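Local structure of leucine-rich repeat protein (Bacteroides thetaiotaomicron, 4ECN) at residues L398-L403 / T701-N706; N816-V821 / A835-I840; E823-Q828 / I842-V847; Y850-M855 / R867-L872. The protein is of unknown function but, as an extracellular leucine-rich repeat protein, probably binds other proteins through its curved solenoid. All blocks are in the same frame, centred on the assembly; numbering follows the deposited sequence.

Contact 1: L398-L403 / T701-N706; sequences LNLSDL and TIILSN
Leu400 and Ile703 make the main apolar contact, their side chains crossing at about a right angle. Leu400 CD2 comes within 3.7 Å of Ile703 CG1, while Leu400 CG lies 3.9 Å from Ile703 CD1. The same branch of the leucine reaches the next outward-facing residue of the strand, with Leu400 CD2 4.0 Å from Thr701 CG2. Thr701 turns OG1 beside the backbone N (chi1 -51°), which leaves CG2 anti to that nitrogen. A mixed contact completes the patch: the backbone O of Asn399 sits 3.7 Å from Ile703 CG2. No hydrogen bond joins the two segments, so the hold here is by shape and hydrophobicity. The polar fixing lies just beside it, where Ser401 OG caps the helix 402-409 at Leu404 N and also bonds Asp759 OD2 in a later strand. Thr701, Ile703 and Ser705 turn toward the 398-403 segment, whereas Ile702 points away from it and Leu704 is buried as well, consistent with the LxLxxN stretch (702-707) of a leucine-rich repeat. The segment 398-403, part of a long insertion between strands 351-353 and 452-456, thus packs on the concave parallel sheet of the solenoid.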
loop_
_atom_site.group_PDB
_atom_site.type_symbol
_atom_site.label_atom_id
_atom_site.label_comp_id
_atom_site.label_asym_id
_atom_site.label_seq_id
_atom_site.Cartn_x
_atom_site.Cartn_y
_atom_site.Cartn_z
ATOM N N LEU A 398 14.145 -21.110 -5.096
ATOM C CA LEU A 398 14.857 -20.008 -5.769
ATOM C C LEU A 398 16.321 -19.915 -5.270
ATOM O O LEU A 398 17.072 -19.056 -5.742
ATOM C CB LEU A 398 14.146 -18.643 -5.552
ATOM C CG LEU A 398 12.742 -18.442 -6.137
ATOM C CD1 LEU A 398 12.047 -17.292 -5.473
ATOM C CD2 LEU A 398 12.787 -18.256 -7.632
ATOM N N ASN A 399 16.698 -20.774 -4.281
ATOM C CA ASN A 399 18.044 -20.897 -3.704
ATOM C C ASN A 399 18.828 -22.030 -4.426
ATOM O O ASN A 399 20.027 -22.227 -4.183
ATOM C CB ASN A 399 17.965 -21.148 -2.187
ATOM C CG ASN A 399 17.248 -20.075 -1.369
ATOM O OD1 ASN A 399 16.559 -20.385 -0.403
ATOM N ND2 ASN A 399 17.387 -18.791 -1.705
ATOM N N LEU A 400 18.133 -22.768 -5.321
ATOM C CA LEU A 400 18.729 -23.805 -6.150
ATOM C C LEU A 400 19.380 -23.166 -7.330
ATOM O O LEU A 400 19.051 -22.022 -7.670
ATOM C CB LEU A 400 17.668 -24.816 -6.612
ATOM C CG LEU A 400 16.976 -25.691 -5.557
ATOM C CD1 LEU A 400 15.742 -26.331 -6.131
ATOM C CD2 LEU A 400 17.887 -26.789 -5.081
ATOM N N SER A 401 20.273 -23.898 -7.995
ATOM C CA SER A 401 20.940 -23.434 -9.213
ATOM C C SER A 401 19.949 -23.290 -10.341
ATOM O O SER A 401 18.902 -23.961 -10.321
ATOM C CB SER A 401 22.031 -24.413 -9.629
ATOM O OG SER A 401 21.503 -25.682 -9.987
ATOM N N ASP A 402 20.317 -22.498 -11.376
ATOM C CA ASP A 402 19.460 -22.321 -12.544
ATOM C C ASP A 402 19.186 -23.676 -13.171
ATOM O O ASP A 402 18.024 -23.950 -13.416
ATOM C CB ASP A 402 20.046 -21.330 -13.550
ATOM C CG ASP A 402 20.009 -19.875 -13.076
ATOM O OD1 ASP A 402 20.015 -19.644 -11.832
ATOM O OD2 ASP A 402 20.019 -18.968 -13.943
ATOM N N LEU A 403 20.189 -24.575 -13.273
ATOM C CA LEU A 403 20.001 -25.949 -13.770
ATOM C C LEU A 403 18.855 -26.683 -13.044
ATOM O O LEU A 403 17.968 -27.230 -13.715
ATOM C CB LEU A 403 21.306 -26.765 -13.606
ATOM C CG LEU A 403 21.200 -28.314 -13.620
ATOM C CD1 LEU A 403 20.760 -28.864 -14.968
ATOM C CD2 LEU A 403 22.499 -28.945 -13.213
ATOM N N THR A 701 13.836 -31.913 -0.986
ATOM C CA THR A 701 14.836 -31.000 -1.551
ATOM C C THR A 701 15.786 -30.602 -0.424
ATOM O O THR A 701 15.316 -30.115 0.613
ATOM C CB THR A 701 14.177 -29.779 -2.230
ATOM O OG1 THR A 701 13.173 -30.211 -3.144
ATOM C CG2 THR A 701 15.169 -28.923 -2.977
ATOM N N ILE A 702 17.116 -30.828 -0.604
ATOM C CA ILE A 702 18.123 -30.448 0.398
ATOM C C ILE A 702 19.057 -29.470 -0.285
ATOM O O ILE A 702 19.652 -29.820 -1.299
ATOM C CB ILE A 702 18.866 -31.659 1.068
ATOM C CG1 ILE A 702 19.701 -31.233 2.278
ATOM C CG2 ILE A 702 19.702 -32.513 0.091
ATOM C CD1 ILE A 702 18.964 -30.984 3.456
ATOM N N ILE A 703 19.144 -28.223 0.225
ATOM C CA ILE A 703 19.995 -27.220 -0.424
ATOM C C ILE A 703 21.210 -27.017 0.492
ATOM O O ILE A 703 21.093 -26.424 1.560
ATOM C CB ILE A 703 19.238 -25.897 -0.783
ATOM C CG1 ILE A 703 17.876 -26.190 -1.451
ATOM C CG2 ILE A 703 20.090 -25.012 -1.688
ATOM C CD1 ILE A 703 17.016 -25.009 -1.697
ATOM N N LEU A 704 22.358 -27.593 0.083
ATOM C CA LEU A 704 23.622 -27.542 0.827
ATOM C C LEU A 704 24.744 -26.860 0.038
ATOM O O LEU A 704 25.919 -27.144 0.303
ATOM C CB LEU A 704 24.072 -28.956 1.202
ATOM C CG LEU A 704 23.303 -29.631 2.334
ATOM C CD1 LEU A 704 23.472 -31.150 2.278
ATOM C CD2 LEU A 704 23.655 -29.038 3.695
ATOM N N SER A 705 24.395 -25.922 -0.884
ATOM C CA SER A 705 25.386 -25.230 -1.691
ATOM C C SER A 705 26.136 -24.229 -0.832
ATOM O O SER A 705 25.619 -23.801 0.182
ATOM C CB SER A 705 24.753 -24.554 -2.910
ATOM O OG SER A 705 23.982 -23.401 -2.622
ATOM N N ASN A 706 27.371 -23.890 -1.214
ATOM C CA ASN A 706 28.246 -22.917 -0.551
ATOM C C ASN A 706 28.500 -23.345 0.886
ATOM O O ASN A 706 28.055 -22.704 1.838
ATOM C CB ASN A 706 27.695 -21.502 -0.627
ATOM C CG ASN A 706 27.571 -21.020 -2.044
ATOM O OD1 ASN A 706 26.543 -21.240 -2.714
ATOM N ND2 ASN A 706 28.594 -20.323 -2.520
#

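Contact 2: N816-V821 / A835-I840; sequences NDIRKV and ADNPNI
Asn837 holds the tight half of this contact with its amide oxygen. Ile818 N donates to Asn837 OD1 over 2.9 Å, nearly straight at 173°, and Asn816 N adds a weak bond to the same oxygen. ND2 is taken up by Ile813 O and Ile834 O, so both ends of this buried amide are paired. An alanine here would probably leave Ile818 N and those two carbonyls without their mate and open a gap between the turns. Next to it Ile818 and Ile840 lie side by side, with Ile818 CG2 3.9 Å from Ile840 CD1. The solvent side is carried by aliphatic carbons, with no decided hydrogen bond across it. Arg819 bends at chi2 (-68°), bringing CD within 3.6 Å of CB of Asn839, at the exposed corner of the type I beta turn Asn837 to Ile840. Its guanidinium closes back in a salt bridge, Arg819 NH2 to Asp817 OD2 at 2.8 Å, from above the carboxylate plane. Asn816 repeats the pattern one turn earlier, with OD1 on Gln786 N and ND2 on Ile813 O and Ile783 O. In this asparagine ladder, side-chain amides pair buried backbone groups at each strand's end, linking successive turns beyond the parallel sheet.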
loop_
_atom_site.group_PDB
_atom_site.type_symbol
_atom_site.label_atom_id
_atom_site.label_comp_id
_atom_site.label_asym_id
_atom_site.label_seq_id
_atom_site.Cartn_x
_atom_site.Cartn_y
_atom_site.Cartn_z
ATOM N N ASN A 816 35.399 -27.543 -17.881
ATOM C CA ASN A 816 36.267 -28.616 -17.385
ATOM C C ASN A 816 37.336 -28.821 -18.432
ATOM O O ASN A 816 37.496 -27.945 -19.287
ATOM C CB ASN A 816 35.458 -29.903 -17.095
ATOM C CG ASN A 816 34.591 -29.811 -15.852
ATOM O OD1 ASN A 816 35.065 -29.486 -14.763
ATOM N ND2 ASN A 816 33.326 -30.204 -15.950
ATOM N N ASP A 817 38.036 -29.960 -18.427
ATOM C CA ASP A 817 39.010 -30.252 -19.470
ATOM C C ASP A 817 38.644 -31.596 -20.120
ATOM O O ASP A 817 39.486 -32.493 -20.201
ATOM C CB ASP A 817 40.451 -30.250 -18.906
ATOM C CG ASP A 817 41.553 -30.296 -19.964
ATOM O OD1 ASP A 817 41.248 -30.026 -21.171
ATOM O OD2 ASP A 817 42.712 -30.569 -19.592
ATOM N N ILE A 818 37.379 -31.746 -20.569
ATOM C CA ILE A 818 36.939 -33.019 -21.153
ATOM C C ILE A 818 37.689 -33.218 -22.483
ATOM O O ILE A 818 37.861 -32.283 -23.269
ATOM C CB ILE A 818 35.395 -33.147 -21.296
ATOM C CG1 ILE A 818 34.696 -33.056 -19.910
ATOM C CG2 ILE A 818 34.970 -34.428 -22.038
ATOM C CD1 ILE A 818 35.169 -34.061 -18.803
ATOM N N ARG A 819 38.222 -34.424 -22.651
ATOM C CA ARG A 819 39.019 -34.818 -23.796
ATOM C C ARG A 819 38.130 -35.587 -24.808
ATOM O O ARG A 819 37.042 -35.099 -25.143
ATOM C CB ARG A 819 40.220 -35.649 -23.301
ATOM C CG ARG A 819 41.114 -34.920 -22.280
ATOM C CD ARG A 819 41.864 -33.747 -22.900
ATOM N NE ARG A 819 42.623 -32.952 -21.936
ATOM C CZ ARG A 819 43.884 -33.187 -21.600
ATOM N NH1 ARG A 819 44.531 -34.228 -22.114
ATOM N NH2 ARG A 819 44.501 -32.403 -20.730
ATOM N N LYS A 820 38.588 -36.748 -25.311
ATOM C CA LYS A 820 37.832 -37.540 -26.280
ATOM C C LYS A 820 36.577 -38.125 -25.632
ATOM O O LYS A 820 36.615 -38.534 -24.465
ATOM C CB LYS A 820 38.707 -38.664 -26.872
ATOM C CG LYS A 820 38.072 -39.468 -28.016
ATOM C CD LYS A 820 38.704 -39.159 -29.371
ATOM C CE LYS A 820 38.455 -40.252 -30.384
ATOM N NZ LYS A 820 39.252 -40.031 -31.617
ATOM N N VAL A 821 35.463 -38.118 -26.403
ATOM C CA VAL A 821 34.140 -38.668 -26.100
ATOM C C VAL A 821 33.789 -39.676 -27.212
ATOM O O VAL A 821 33.573 -39.281 -28.370
ATOM C CB VAL A 821 33.069 -37.574 -25.951
ATOM C CG1 VAL A 821 31.710 -38.190 -25.667
ATOM C CG2 VAL A 821 33.450 -36.560 -24.880
ATOM N N ALA A 835 30.549 -26.584 -23.391
ATOM C CA ALA A 835 31.335 -25.374 -23.625
ATOM C C ALA A 835 32.424 -25.199 -22.578
ATOM O O ALA A 835 32.287 -25.655 -21.442
ATOM C CB ALA A 835 30.445 -24.161 -23.639
ATOM N N ASP A 836 33.521 -24.566 -22.990
ATOM C CA ASP A 836 34.685 -24.247 -22.189
ATOM C C ASP A 836 35.434 -25.554 -21.801
ATOM O O ASP A 836 35.908 -25.686 -20.673
ATOM C CB ASP A 836 34.274 -23.405 -20.956
ATOM C CG ASP A 836 35.389 -22.654 -20.238
ATOM O OD1 ASP A 836 36.579 -22.824 -20.634
ATOM O OD2 ASP A 836 35.074 -21.894 -19.278
ATOM N N ASN A 837 35.561 -26.509 -22.771
ATOM C CA ASN A 837 36.349 -27.772 -22.718
ATOM C C ASN A 837 37.256 -27.688 -23.928
ATOM O O ASN A 837 36.780 -27.915 -25.036
ATOM C CB ASN A 837 35.464 -29.033 -22.668
ATOM C CG ASN A 837 34.761 -29.226 -21.346
ATOM O OD1 ASN A 837 35.341 -29.694 -20.379
ATOM N ND2 ASN A 837 33.480 -28.906 -21.279
ATOM N N PRO A 838 38.472 -27.118 -23.790
ATOM C CA PRO A 838 39.255 -26.753 -24.992
ATOM C C PRO A 838 39.896 -27.921 -25.719
ATOM O O PRO A 838 40.224 -27.807 -26.902
ATOM C CB PRO A 838 40.356 -25.836 -24.448
ATOM C CG PRO A 838 40.023 -25.576 -23.034
ATOM C CD PRO A 838 39.159 -26.691 -22.558
ATOM N N ASN A 839 40.083 -29.024 -25.014
ATOM C CA ASN A 839 40.728 -30.164 -25.608
ATOM C C ASN A 839 39.705 -31.268 -25.873
ATOM O O ASN A 839 40.098 -32.419 -26.044
ATOM C CB ASN A 839 41.851 -30.620 -24.686
ATOM C CG ASN A 839 42.929 -29.562 -24.471
ATOM O OD1 ASN A 839 43.267 -29.208 -23.336
ATOM N ND2 ASN A 839 43.482 -29.015 -25.554
ATOM N N ILE A 840 38.397 -30.905 -25.980
ATOM C CA ILE A 840 37.338 -31.875 -26.271
ATOM C C ILE A 840 37.444 -32.311 -27.749
ATOM O O ILE A 840 37.833 -31.531 -28.626
ATOM C CB ILE A 840 35.904 -31.360 -25.917
ATOM C CG1 ILE A 840 34.943 -32.534 -25.603
ATOM C CG2 ILE A 840 35.322 -30.409 -26.978
ATOM C CD1 ILE A 840 33.622 -32.140 -24.866
#

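Contact 3: E823-Q828 / I842-V847; sequences EKLTPQ and IDVTSV
Behind the parallel sheet, where the returning parts of two successive leucine-rich repeat turns stack, Leu825 fits among the apolar side chains of 842-847. Its CD1 methyl does most of the touching: Leu825 CD1 is 3.9 Å from Val844 CG1, with the two side chains alongside each other and pointing the same way. Ile842 closes in on the same methyl, Leu825 CD1 to Ile842 CD1 being 4.2 Å. Val847 crosses the leucine nearer its root, with Leu825 CB 3.8 Å from Val847 CG1. Polar contact comes from Ser846. With chi1 at 54°, its OG stands between the backbone N and the carbonyl carbon, and it donates to the backbone O of Leu825 over 2.9 Å, reaching that oxygen at a C=O...OG angle of 121°. The exposed Lys824 runs past the serine, its CG 3.4 Å from Ser846 CB. An alanine in place of this serine would probably leave Leu825 O without its hydroxyl partner and tie the two turns together less firmly. Just before Ser846 the chain makes an Asx turn, in which Asp843 OD1 accepts from Thr845 N at 2.9 Å; Thr845 OG1 bonds the same oxygen on its syn side. Around this, Tyr856 touches both Leu825 and Val847, Glu823 is bonded to Trp798 and Thr803, and strand 841-843, whose end opens the second segment, lies parallel to strand 865-867, with Ile842 and Val844 packed on Ile866.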
loop_
_atom_site.group_PDB
_atom_site.type_symbol
_atom_site.label_atom_id
_atom_site.label_comp_id
_atom_site.label_asym_id
_atom_site.label_seq_id
_atom_site.Cartn_x
_atom_site.Cartn_y
_atom_site.Cartn_z
ATOM N N GLU A 823 31.181 -42.000 -26.847
ATOM C CA GLU A 823 29.741 -42.262 -26.850
ATOM C C GLU A 823 29.009 -41.555 -27.986
ATOM O O GLU A 823 29.282 -40.386 -28.287
ATOM C CB GLU A 823 29.073 -41.830 -25.539
ATOM C CG GLU A 823 29.424 -42.655 -24.330
ATOM C CD GLU A 823 28.423 -42.455 -23.217
ATOM O OE1 GLU A 823 27.361 -43.113 -23.249
ATOM O OE2 GLU A 823 28.701 -41.649 -22.302
ATOM N N LYS A 824 28.047 -42.267 -28.587
ATOM C CA LYS A 824 27.124 -41.742 -29.584
ATOM C C LYS A 824 26.023 -41.031 -28.788
ATOM O O LYS A 824 25.390 -41.650 -27.923
ATOM C CB LYS A 824 26.612 -42.890 -30.490
ATOM C CG LYS A 824 25.678 -42.485 -31.628
ATOM C CD LYS A 824 25.068 -43.709 -32.350
ATOM C CE LYS A 824 24.171 -43.306 -33.509
ATOM N NZ LYS A 824 23.437 -44.453 -34.107
ATOM N N LEU A 825 25.882 -39.712 -28.989
ATOM C CA LEU A 825 24.890 -38.935 -28.243
ATOM C C LEU A 825 23.499 -39.363 -28.605
ATOM O O LEU A 825 23.226 -39.707 -29.759
ATOM C CB LEU A 825 25.021 -37.420 -28.448
ATOM C CG LEU A 825 26.289 -36.752 -27.957
ATOM C CD1 LEU A 825 26.284 -35.287 -28.322
ATOM C CD2 LEU A 825 26.480 -36.928 -26.451
ATOM N N THR A 826 22.621 -39.360 -27.605
ATOM C CA THR A 826 21.243 -39.759 -27.803
ATOM C C THR A 826 20.399 -38.507 -28.000
ATOM O O THR A 826 20.749 -37.448 -27.459
ATOM C CB THR A 826 20.739 -40.634 -26.634
ATOM O OG1 THR A 826 20.804 -39.920 -25.388
ATOM C CG2 THR A 826 21.464 -41.972 -26.555
ATOM N N PRO A 827 19.290 -38.595 -28.783
ATOM C CA PRO A 827 18.428 -37.413 -28.948
ATOM C C PRO A 827 17.595 -37.153 -27.701
ATOM O O PRO A 827 16.975 -36.091 -27.583
ATOM C CB PRO A 827 17.541 -37.784 -30.142
ATOM C CG PRO A 827 17.507 -39.258 -30.166
ATOM C CD PRO A 827 18.754 -39.770 -29.514
ATOM N N GLN A 828 17.568 -38.141 -26.784
ATOM C CA GLN A 828 16.815 -38.119 -25.535
ATOM C C GLN A 828 17.444 -37.116 -24.545
ATOM O O GLN A 828 16.718 -36.326 -23.945
ATOM C CB GLN A 828 16.740 -39.530 -24.931
ATOM C CG GLN A 828 15.838 -40.507 -25.700
ATOM C CD GLN A 828 16.449 -41.131 -26.934
ATOM O OE1 GLN A 828 17.570 -41.657 -26.916
ATOM N NE2 GLN A 828 15.667 -41.190 -28.007
ATOM N N ILE A 842 34.709 -34.589 -29.876
ATOM C CA ILE A 842 33.424 -35.291 -29.894
ATOM C C ILE A 842 32.762 -35.202 -31.308
ATOM O O ILE A 842 32.960 -34.224 -32.036
ATOM C CB ILE A 842 32.517 -34.690 -28.793
ATOM C CG1 ILE A 842 31.329 -35.619 -28.457
ATOM C CG2 ILE A 842 32.088 -33.222 -29.107
ATOM C CD1 ILE A 842 30.395 -35.128 -27.316
ATOM N N ASP A 843 31.993 -36.252 -31.683
ATOM C CA ASP A 843 31.249 -36.324 -32.945
ATOM C C ASP A 843 29.742 -36.302 -32.636
ATOM O O ASP A 843 29.230 -37.163 -31.901
ATOM C CB ASP A 843 31.643 -37.556 -33.769
ATOM C CG ASP A 843 31.062 -37.565 -35.177
ATOM O OD1 ASP A 843 29.817 -37.611 -35.307
ATOM O OD2 ASP A 843 31.856 -37.582 -36.149
ATOM N N VAL A 844 29.043 -35.308 -33.200
ATOM C CA VAL A 844 27.627 -35.104 -32.910
ATOM C C VAL A 844 26.717 -35.470 -34.126
ATOM O O VAL A 844 25.555 -35.051 -34.147
ATOM C CB VAL A 844 27.381 -33.646 -32.448
ATOM C CG1 VAL A 844 28.112 -33.360 -31.139
ATOM C CG2 VAL A 844 27.774 -32.634 -33.521
ATOM N N THR A 845 27.204 -36.314 -35.070
ATOM C CA THR A 845 26.442 -36.751 -36.250
ATOM C C THR A 845 25.083 -37.356 -35.827
ATOM O O THR A 845 24.058 -37.024 -36.430
ATOM C CB THR A 845 27.273 -37.765 -37.067
ATOM O OG1 THR A 845 28.471 -37.131 -37.509
ATOM C CG2 THR A 845 26.534 -38.325 -38.276
ATOM N N SER A 846 25.079 -38.204 -34.779
ATOM C CA SER A 846 23.899 -38.894 -34.253
ATOM C C SER A 846 22.733 -37.945 -33.913
ATOM O O SER A 846 21.572 -38.312 -34.106
ATOM C CB SER A 846 24.265 -39.687 -33.003
ATOM O OG SER A 846 24.893 -38.903 -32.001
ATOM N N VAL A 847 23.038 -36.740 -33.418
ATOM C CA VAL A 847 22.034 -35.767 -32.985
ATOM C C VAL A 847 22.008 -34.554 -33.941
ATOM O O VAL A 847 21.227 -33.616 -33.720
ATOM C CB VAL A 847 22.306 -35.339 -31.520
ATOM C CG1 VAL A 847 22.044 -36.494 -30.574
ATOM C CG2 VAL A 847 23.727 -34.806 -31.328
HETATM O O HOH W 1 31.187 -39.399 -30.442
#

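Contact 4: Y850-M855 / R867-L872; sequences YIEAGM and RGCDAL
Ile851 has CG2 anti to the backbone N and CG1 anti to the carbonyl carbon (chi1 -68°), and it is this CG2 branch that meets the second segment. Leu872, whose CG is likewise anti to the carbonyl carbon, brings CD2 to 4.2 Å from Ile851 CG2, the two side chains crossing at about a right angle. Cys869 approaches the same methyl with its sulfur anti to the backbone N (chi1 -178°), placing SG 4.4 Å from Ile851 CG2. One residue on, the extended chain of Glu852 runs past Ala871: Glu852 CG is 4.0 Å from Ala871 CB. No hydrogen bond crosses the contact, and the covering is modest, with Glu852 and Ala871 on the exposed border and Cys869 and Leu872 on the buried side. The helix carrying Ile851 stops in a Schellman motif, with Met855 N bonded to Tyr850 O at 2.9 Å and Gly854 N to Ile851 O at 3.2 Å; Gly854, at positive phi, is the C-prime residue. Helix 848-852 is thereby packed against the chain that follows strand 865-867, close to the C terminus. Cys869 and Leu872 also touch Val844, Tyr856 touches Ile851 from the loop after the helix, and the hydroxyl of Tyr860 is hydrogen-bonded to Leu872 O, just beyond the last strand of the main parallel sheet, 857-859.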
loop_
_atom_site.group_PDB
_atom_site.type_symbol
_atom_site.label_atom_id
_atom_site.label_comp_id
_atom_site.label_asym_id
_atom_site.label_seq_id
_atom_site.Cartn_x
_atom_site.Cartn_y
_atom_site.Cartn_z
ATOM N N TYR A 850 18.620 -33.541 -35.247
ATOM C CA TYR A 850 17.809 -33.054 -34.121
ATOM C C TYR A 850 18.205 -31.624 -33.739
ATOM O O TYR A 850 17.337 -30.843 -33.341
ATOM C CB TYR A 850 17.940 -33.982 -32.905
ATOM C CG TYR A 850 17.388 -35.373 -33.136
ATOM C CD1 TYR A 850 18.193 -36.388 -33.648
ATOM C CD2 TYR A 850 16.060 -35.675 -32.845
ATOM C CE1 TYR A 850 17.686 -37.669 -33.874
ATOM C CE2 TYR A 850 15.539 -36.949 -33.068
ATOM C CZ TYR A 850 16.359 -37.948 -33.573
ATOM O OH TYR A 850 15.861 -39.217 -33.768
ATOM N N ILE A 851 19.510 -31.277 -33.879
ATOM C CA ILE A 851 20.042 -29.926 -33.608
ATOM C C ILE A 851 19.439 -28.958 -34.625
ATOM O O ILE A 851 18.956 -27.881 -34.244
ATOM C CB ILE A 851 21.606 -29.899 -33.623
ATOM C CG1 ILE A 851 22.148 -30.691 -32.411
ATOM C CG2 ILE A 851 22.147 -28.448 -33.626
ATOM C CD1 ILE A 851 23.604 -31.024 -32.382
ATOM N N GLU A 852 19.441 -29.387 -35.911
ATOM C CA GLU A 852 18.925 -28.663 -37.080
ATOM C C GLU A 852 17.422 -28.416 -36.962
ATOM O O GLU A 852 16.960 -27.347 -37.363
ATOM C CB GLU A 852 19.230 -29.436 -38.384
ATOM C CG GLU A 852 20.714 -29.452 -38.726
ATOM C CD GLU A 852 21.213 -30.360 -39.837
ATOM O OE1 GLU A 852 20.397 -31.075 -40.465
ATOM O OE2 GLU A 852 22.445 -30.360 -40.064
ATOM N N ALA A 853 16.677 -29.386 -36.387
ATOM C CA ALA A 853 15.225 -29.332 -36.222
ATOM C C ALA A 853 14.794 -28.572 -34.936
ATOM O O ALA A 853 13.597 -28.534 -34.626
ATOM C CB ALA A 853 14.673 -30.742 -36.198
ATOM N N GLY A 854 15.760 -27.946 -34.245
ATOM C CA GLY A 854 15.553 -27.172 -33.020
ATOM C C GLY A 854 15.008 -28.001 -31.879
ATOM O O GLY A 854 14.207 -27.509 -31.084
HETATM N N MSE A 855 15.430 -29.273 -31.806
HETATM C CA MSE A 855 14.973 -30.240 -30.799
HETATM C C MSE A 855 16.111 -30.682 -29.859
HETATM O O MSE A 855 15.924 -31.592 -29.051
HETATM C CB MSE A 855 14.380 -31.471 -31.498
HETATM C CG MSE A 855 13.212 -31.160 -32.417
HETATM SE SE MSE A 855 12.416 -32.787 -33.177
HETATM C CE MSE A 855 13.839 -33.478 -34.343
ATOM N N ARG A 867 33.063 -32.485 -34.395
ATOM C CA ARG A 867 32.834 -33.073 -35.710
ATOM C C ARG A 867 31.350 -33.499 -35.867
ATOM O O ARG A 867 30.680 -33.796 -34.865
ATOM C CB ARG A 867 33.778 -34.288 -35.905
ATOM C CG ARG A 867 35.251 -33.897 -36.037
ATOM C CD ARG A 867 36.230 -35.022 -35.739
ATOM N NE ARG A 867 36.328 -35.267 -34.303
ATOM C CZ ARG A 867 36.286 -36.467 -33.730
ATOM N NH1 ARG A 867 36.181 -37.565 -34.474
ATOM N NH2 ARG A 867 36.360 -36.579 -32.411
ATOM N N GLY A 868 30.858 -33.490 -37.114
ATOM C CA GLY A 868 29.536 -33.996 -37.471
ATOM C C GLY A 868 28.354 -33.083 -37.706
ATOM O O GLY A 868 27.280 -33.585 -38.056
ATOM N N CYS A 869 28.501 -31.766 -37.504
ATOM C CA CYS A 869 27.382 -30.844 -37.732
ATOM C C CYS A 869 27.909 -29.538 -38.317
ATOM O O CYS A 869 28.628 -28.775 -37.653
ATOM C CB CYS A 869 26.574 -30.604 -36.459
ATOM S SG CYS A 869 25.135 -29.526 -36.686
ATOM N N ASP A 870 27.554 -29.299 -39.584
ATOM C CA ASP A 870 27.989 -28.109 -40.303
ATOM C C ASP A 870 27.196 -26.898 -39.846
ATOM O O ASP A 870 27.740 -25.794 -39.854
ATOM C CB ASP A 870 27.861 -28.311 -41.822
ATOM C CG ASP A 870 28.845 -29.326 -42.371
ATOM O OD1 ASP A 870 28.689 -30.535 -42.063
ATOM O OD2 ASP A 870 29.771 -28.915 -43.106
ATOM N N ALA A 871 25.941 -27.116 -39.397
ATOM C CA ALA A 871 25.012 -26.078 -38.932
ATOM C C ALA A 871 25.545 -25.309 -37.694
ATOM O O ALA A 871 25.087 -24.187 -37.442
ATOM C CB ALA A 871 23.662 -26.702 -38.600
ATOM N N LEU A 872 26.513 -25.905 -36.938
ATOM C CA LEU A 872 27.102 -25.324 -35.715
ATOM C C LEU A 872 28.060 -24.166 -36.012
ATOM O O LEU A 872 28.233 -23.275 -35.171
ATOM C CB LEU A 872 27.864 -26.384 -34.888
ATOM C CG LEU A 872 27.065 -27.527 -34.252
ATOM C CD1 LEU A 872 27.994 -28.522 -33.604
ATOM C CD2 LEU A 872 26.049 -27.030 -33.241
#

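Overall arrangement
From the N terminus, contact 1 comes first and spans much the longest loop: almost 300 residues separate 398-403, in an inserted segment, from strand 701-703, so it ties that insertion to the sheet of a distant part of the solenoid. It closes before the other three open. Contacts 2 and 3 each close short loops from one repeat turn to the next, and they cross, their segments alternating along the chain; Val821 and Ile842 touch between them. Contact 4 follows in series, closing the short loop from helix 848-852 through strand 857-859 to the chain after strand 865-867, near the C terminus. Paired strands 841-843 and 865-867 join it to contact 3.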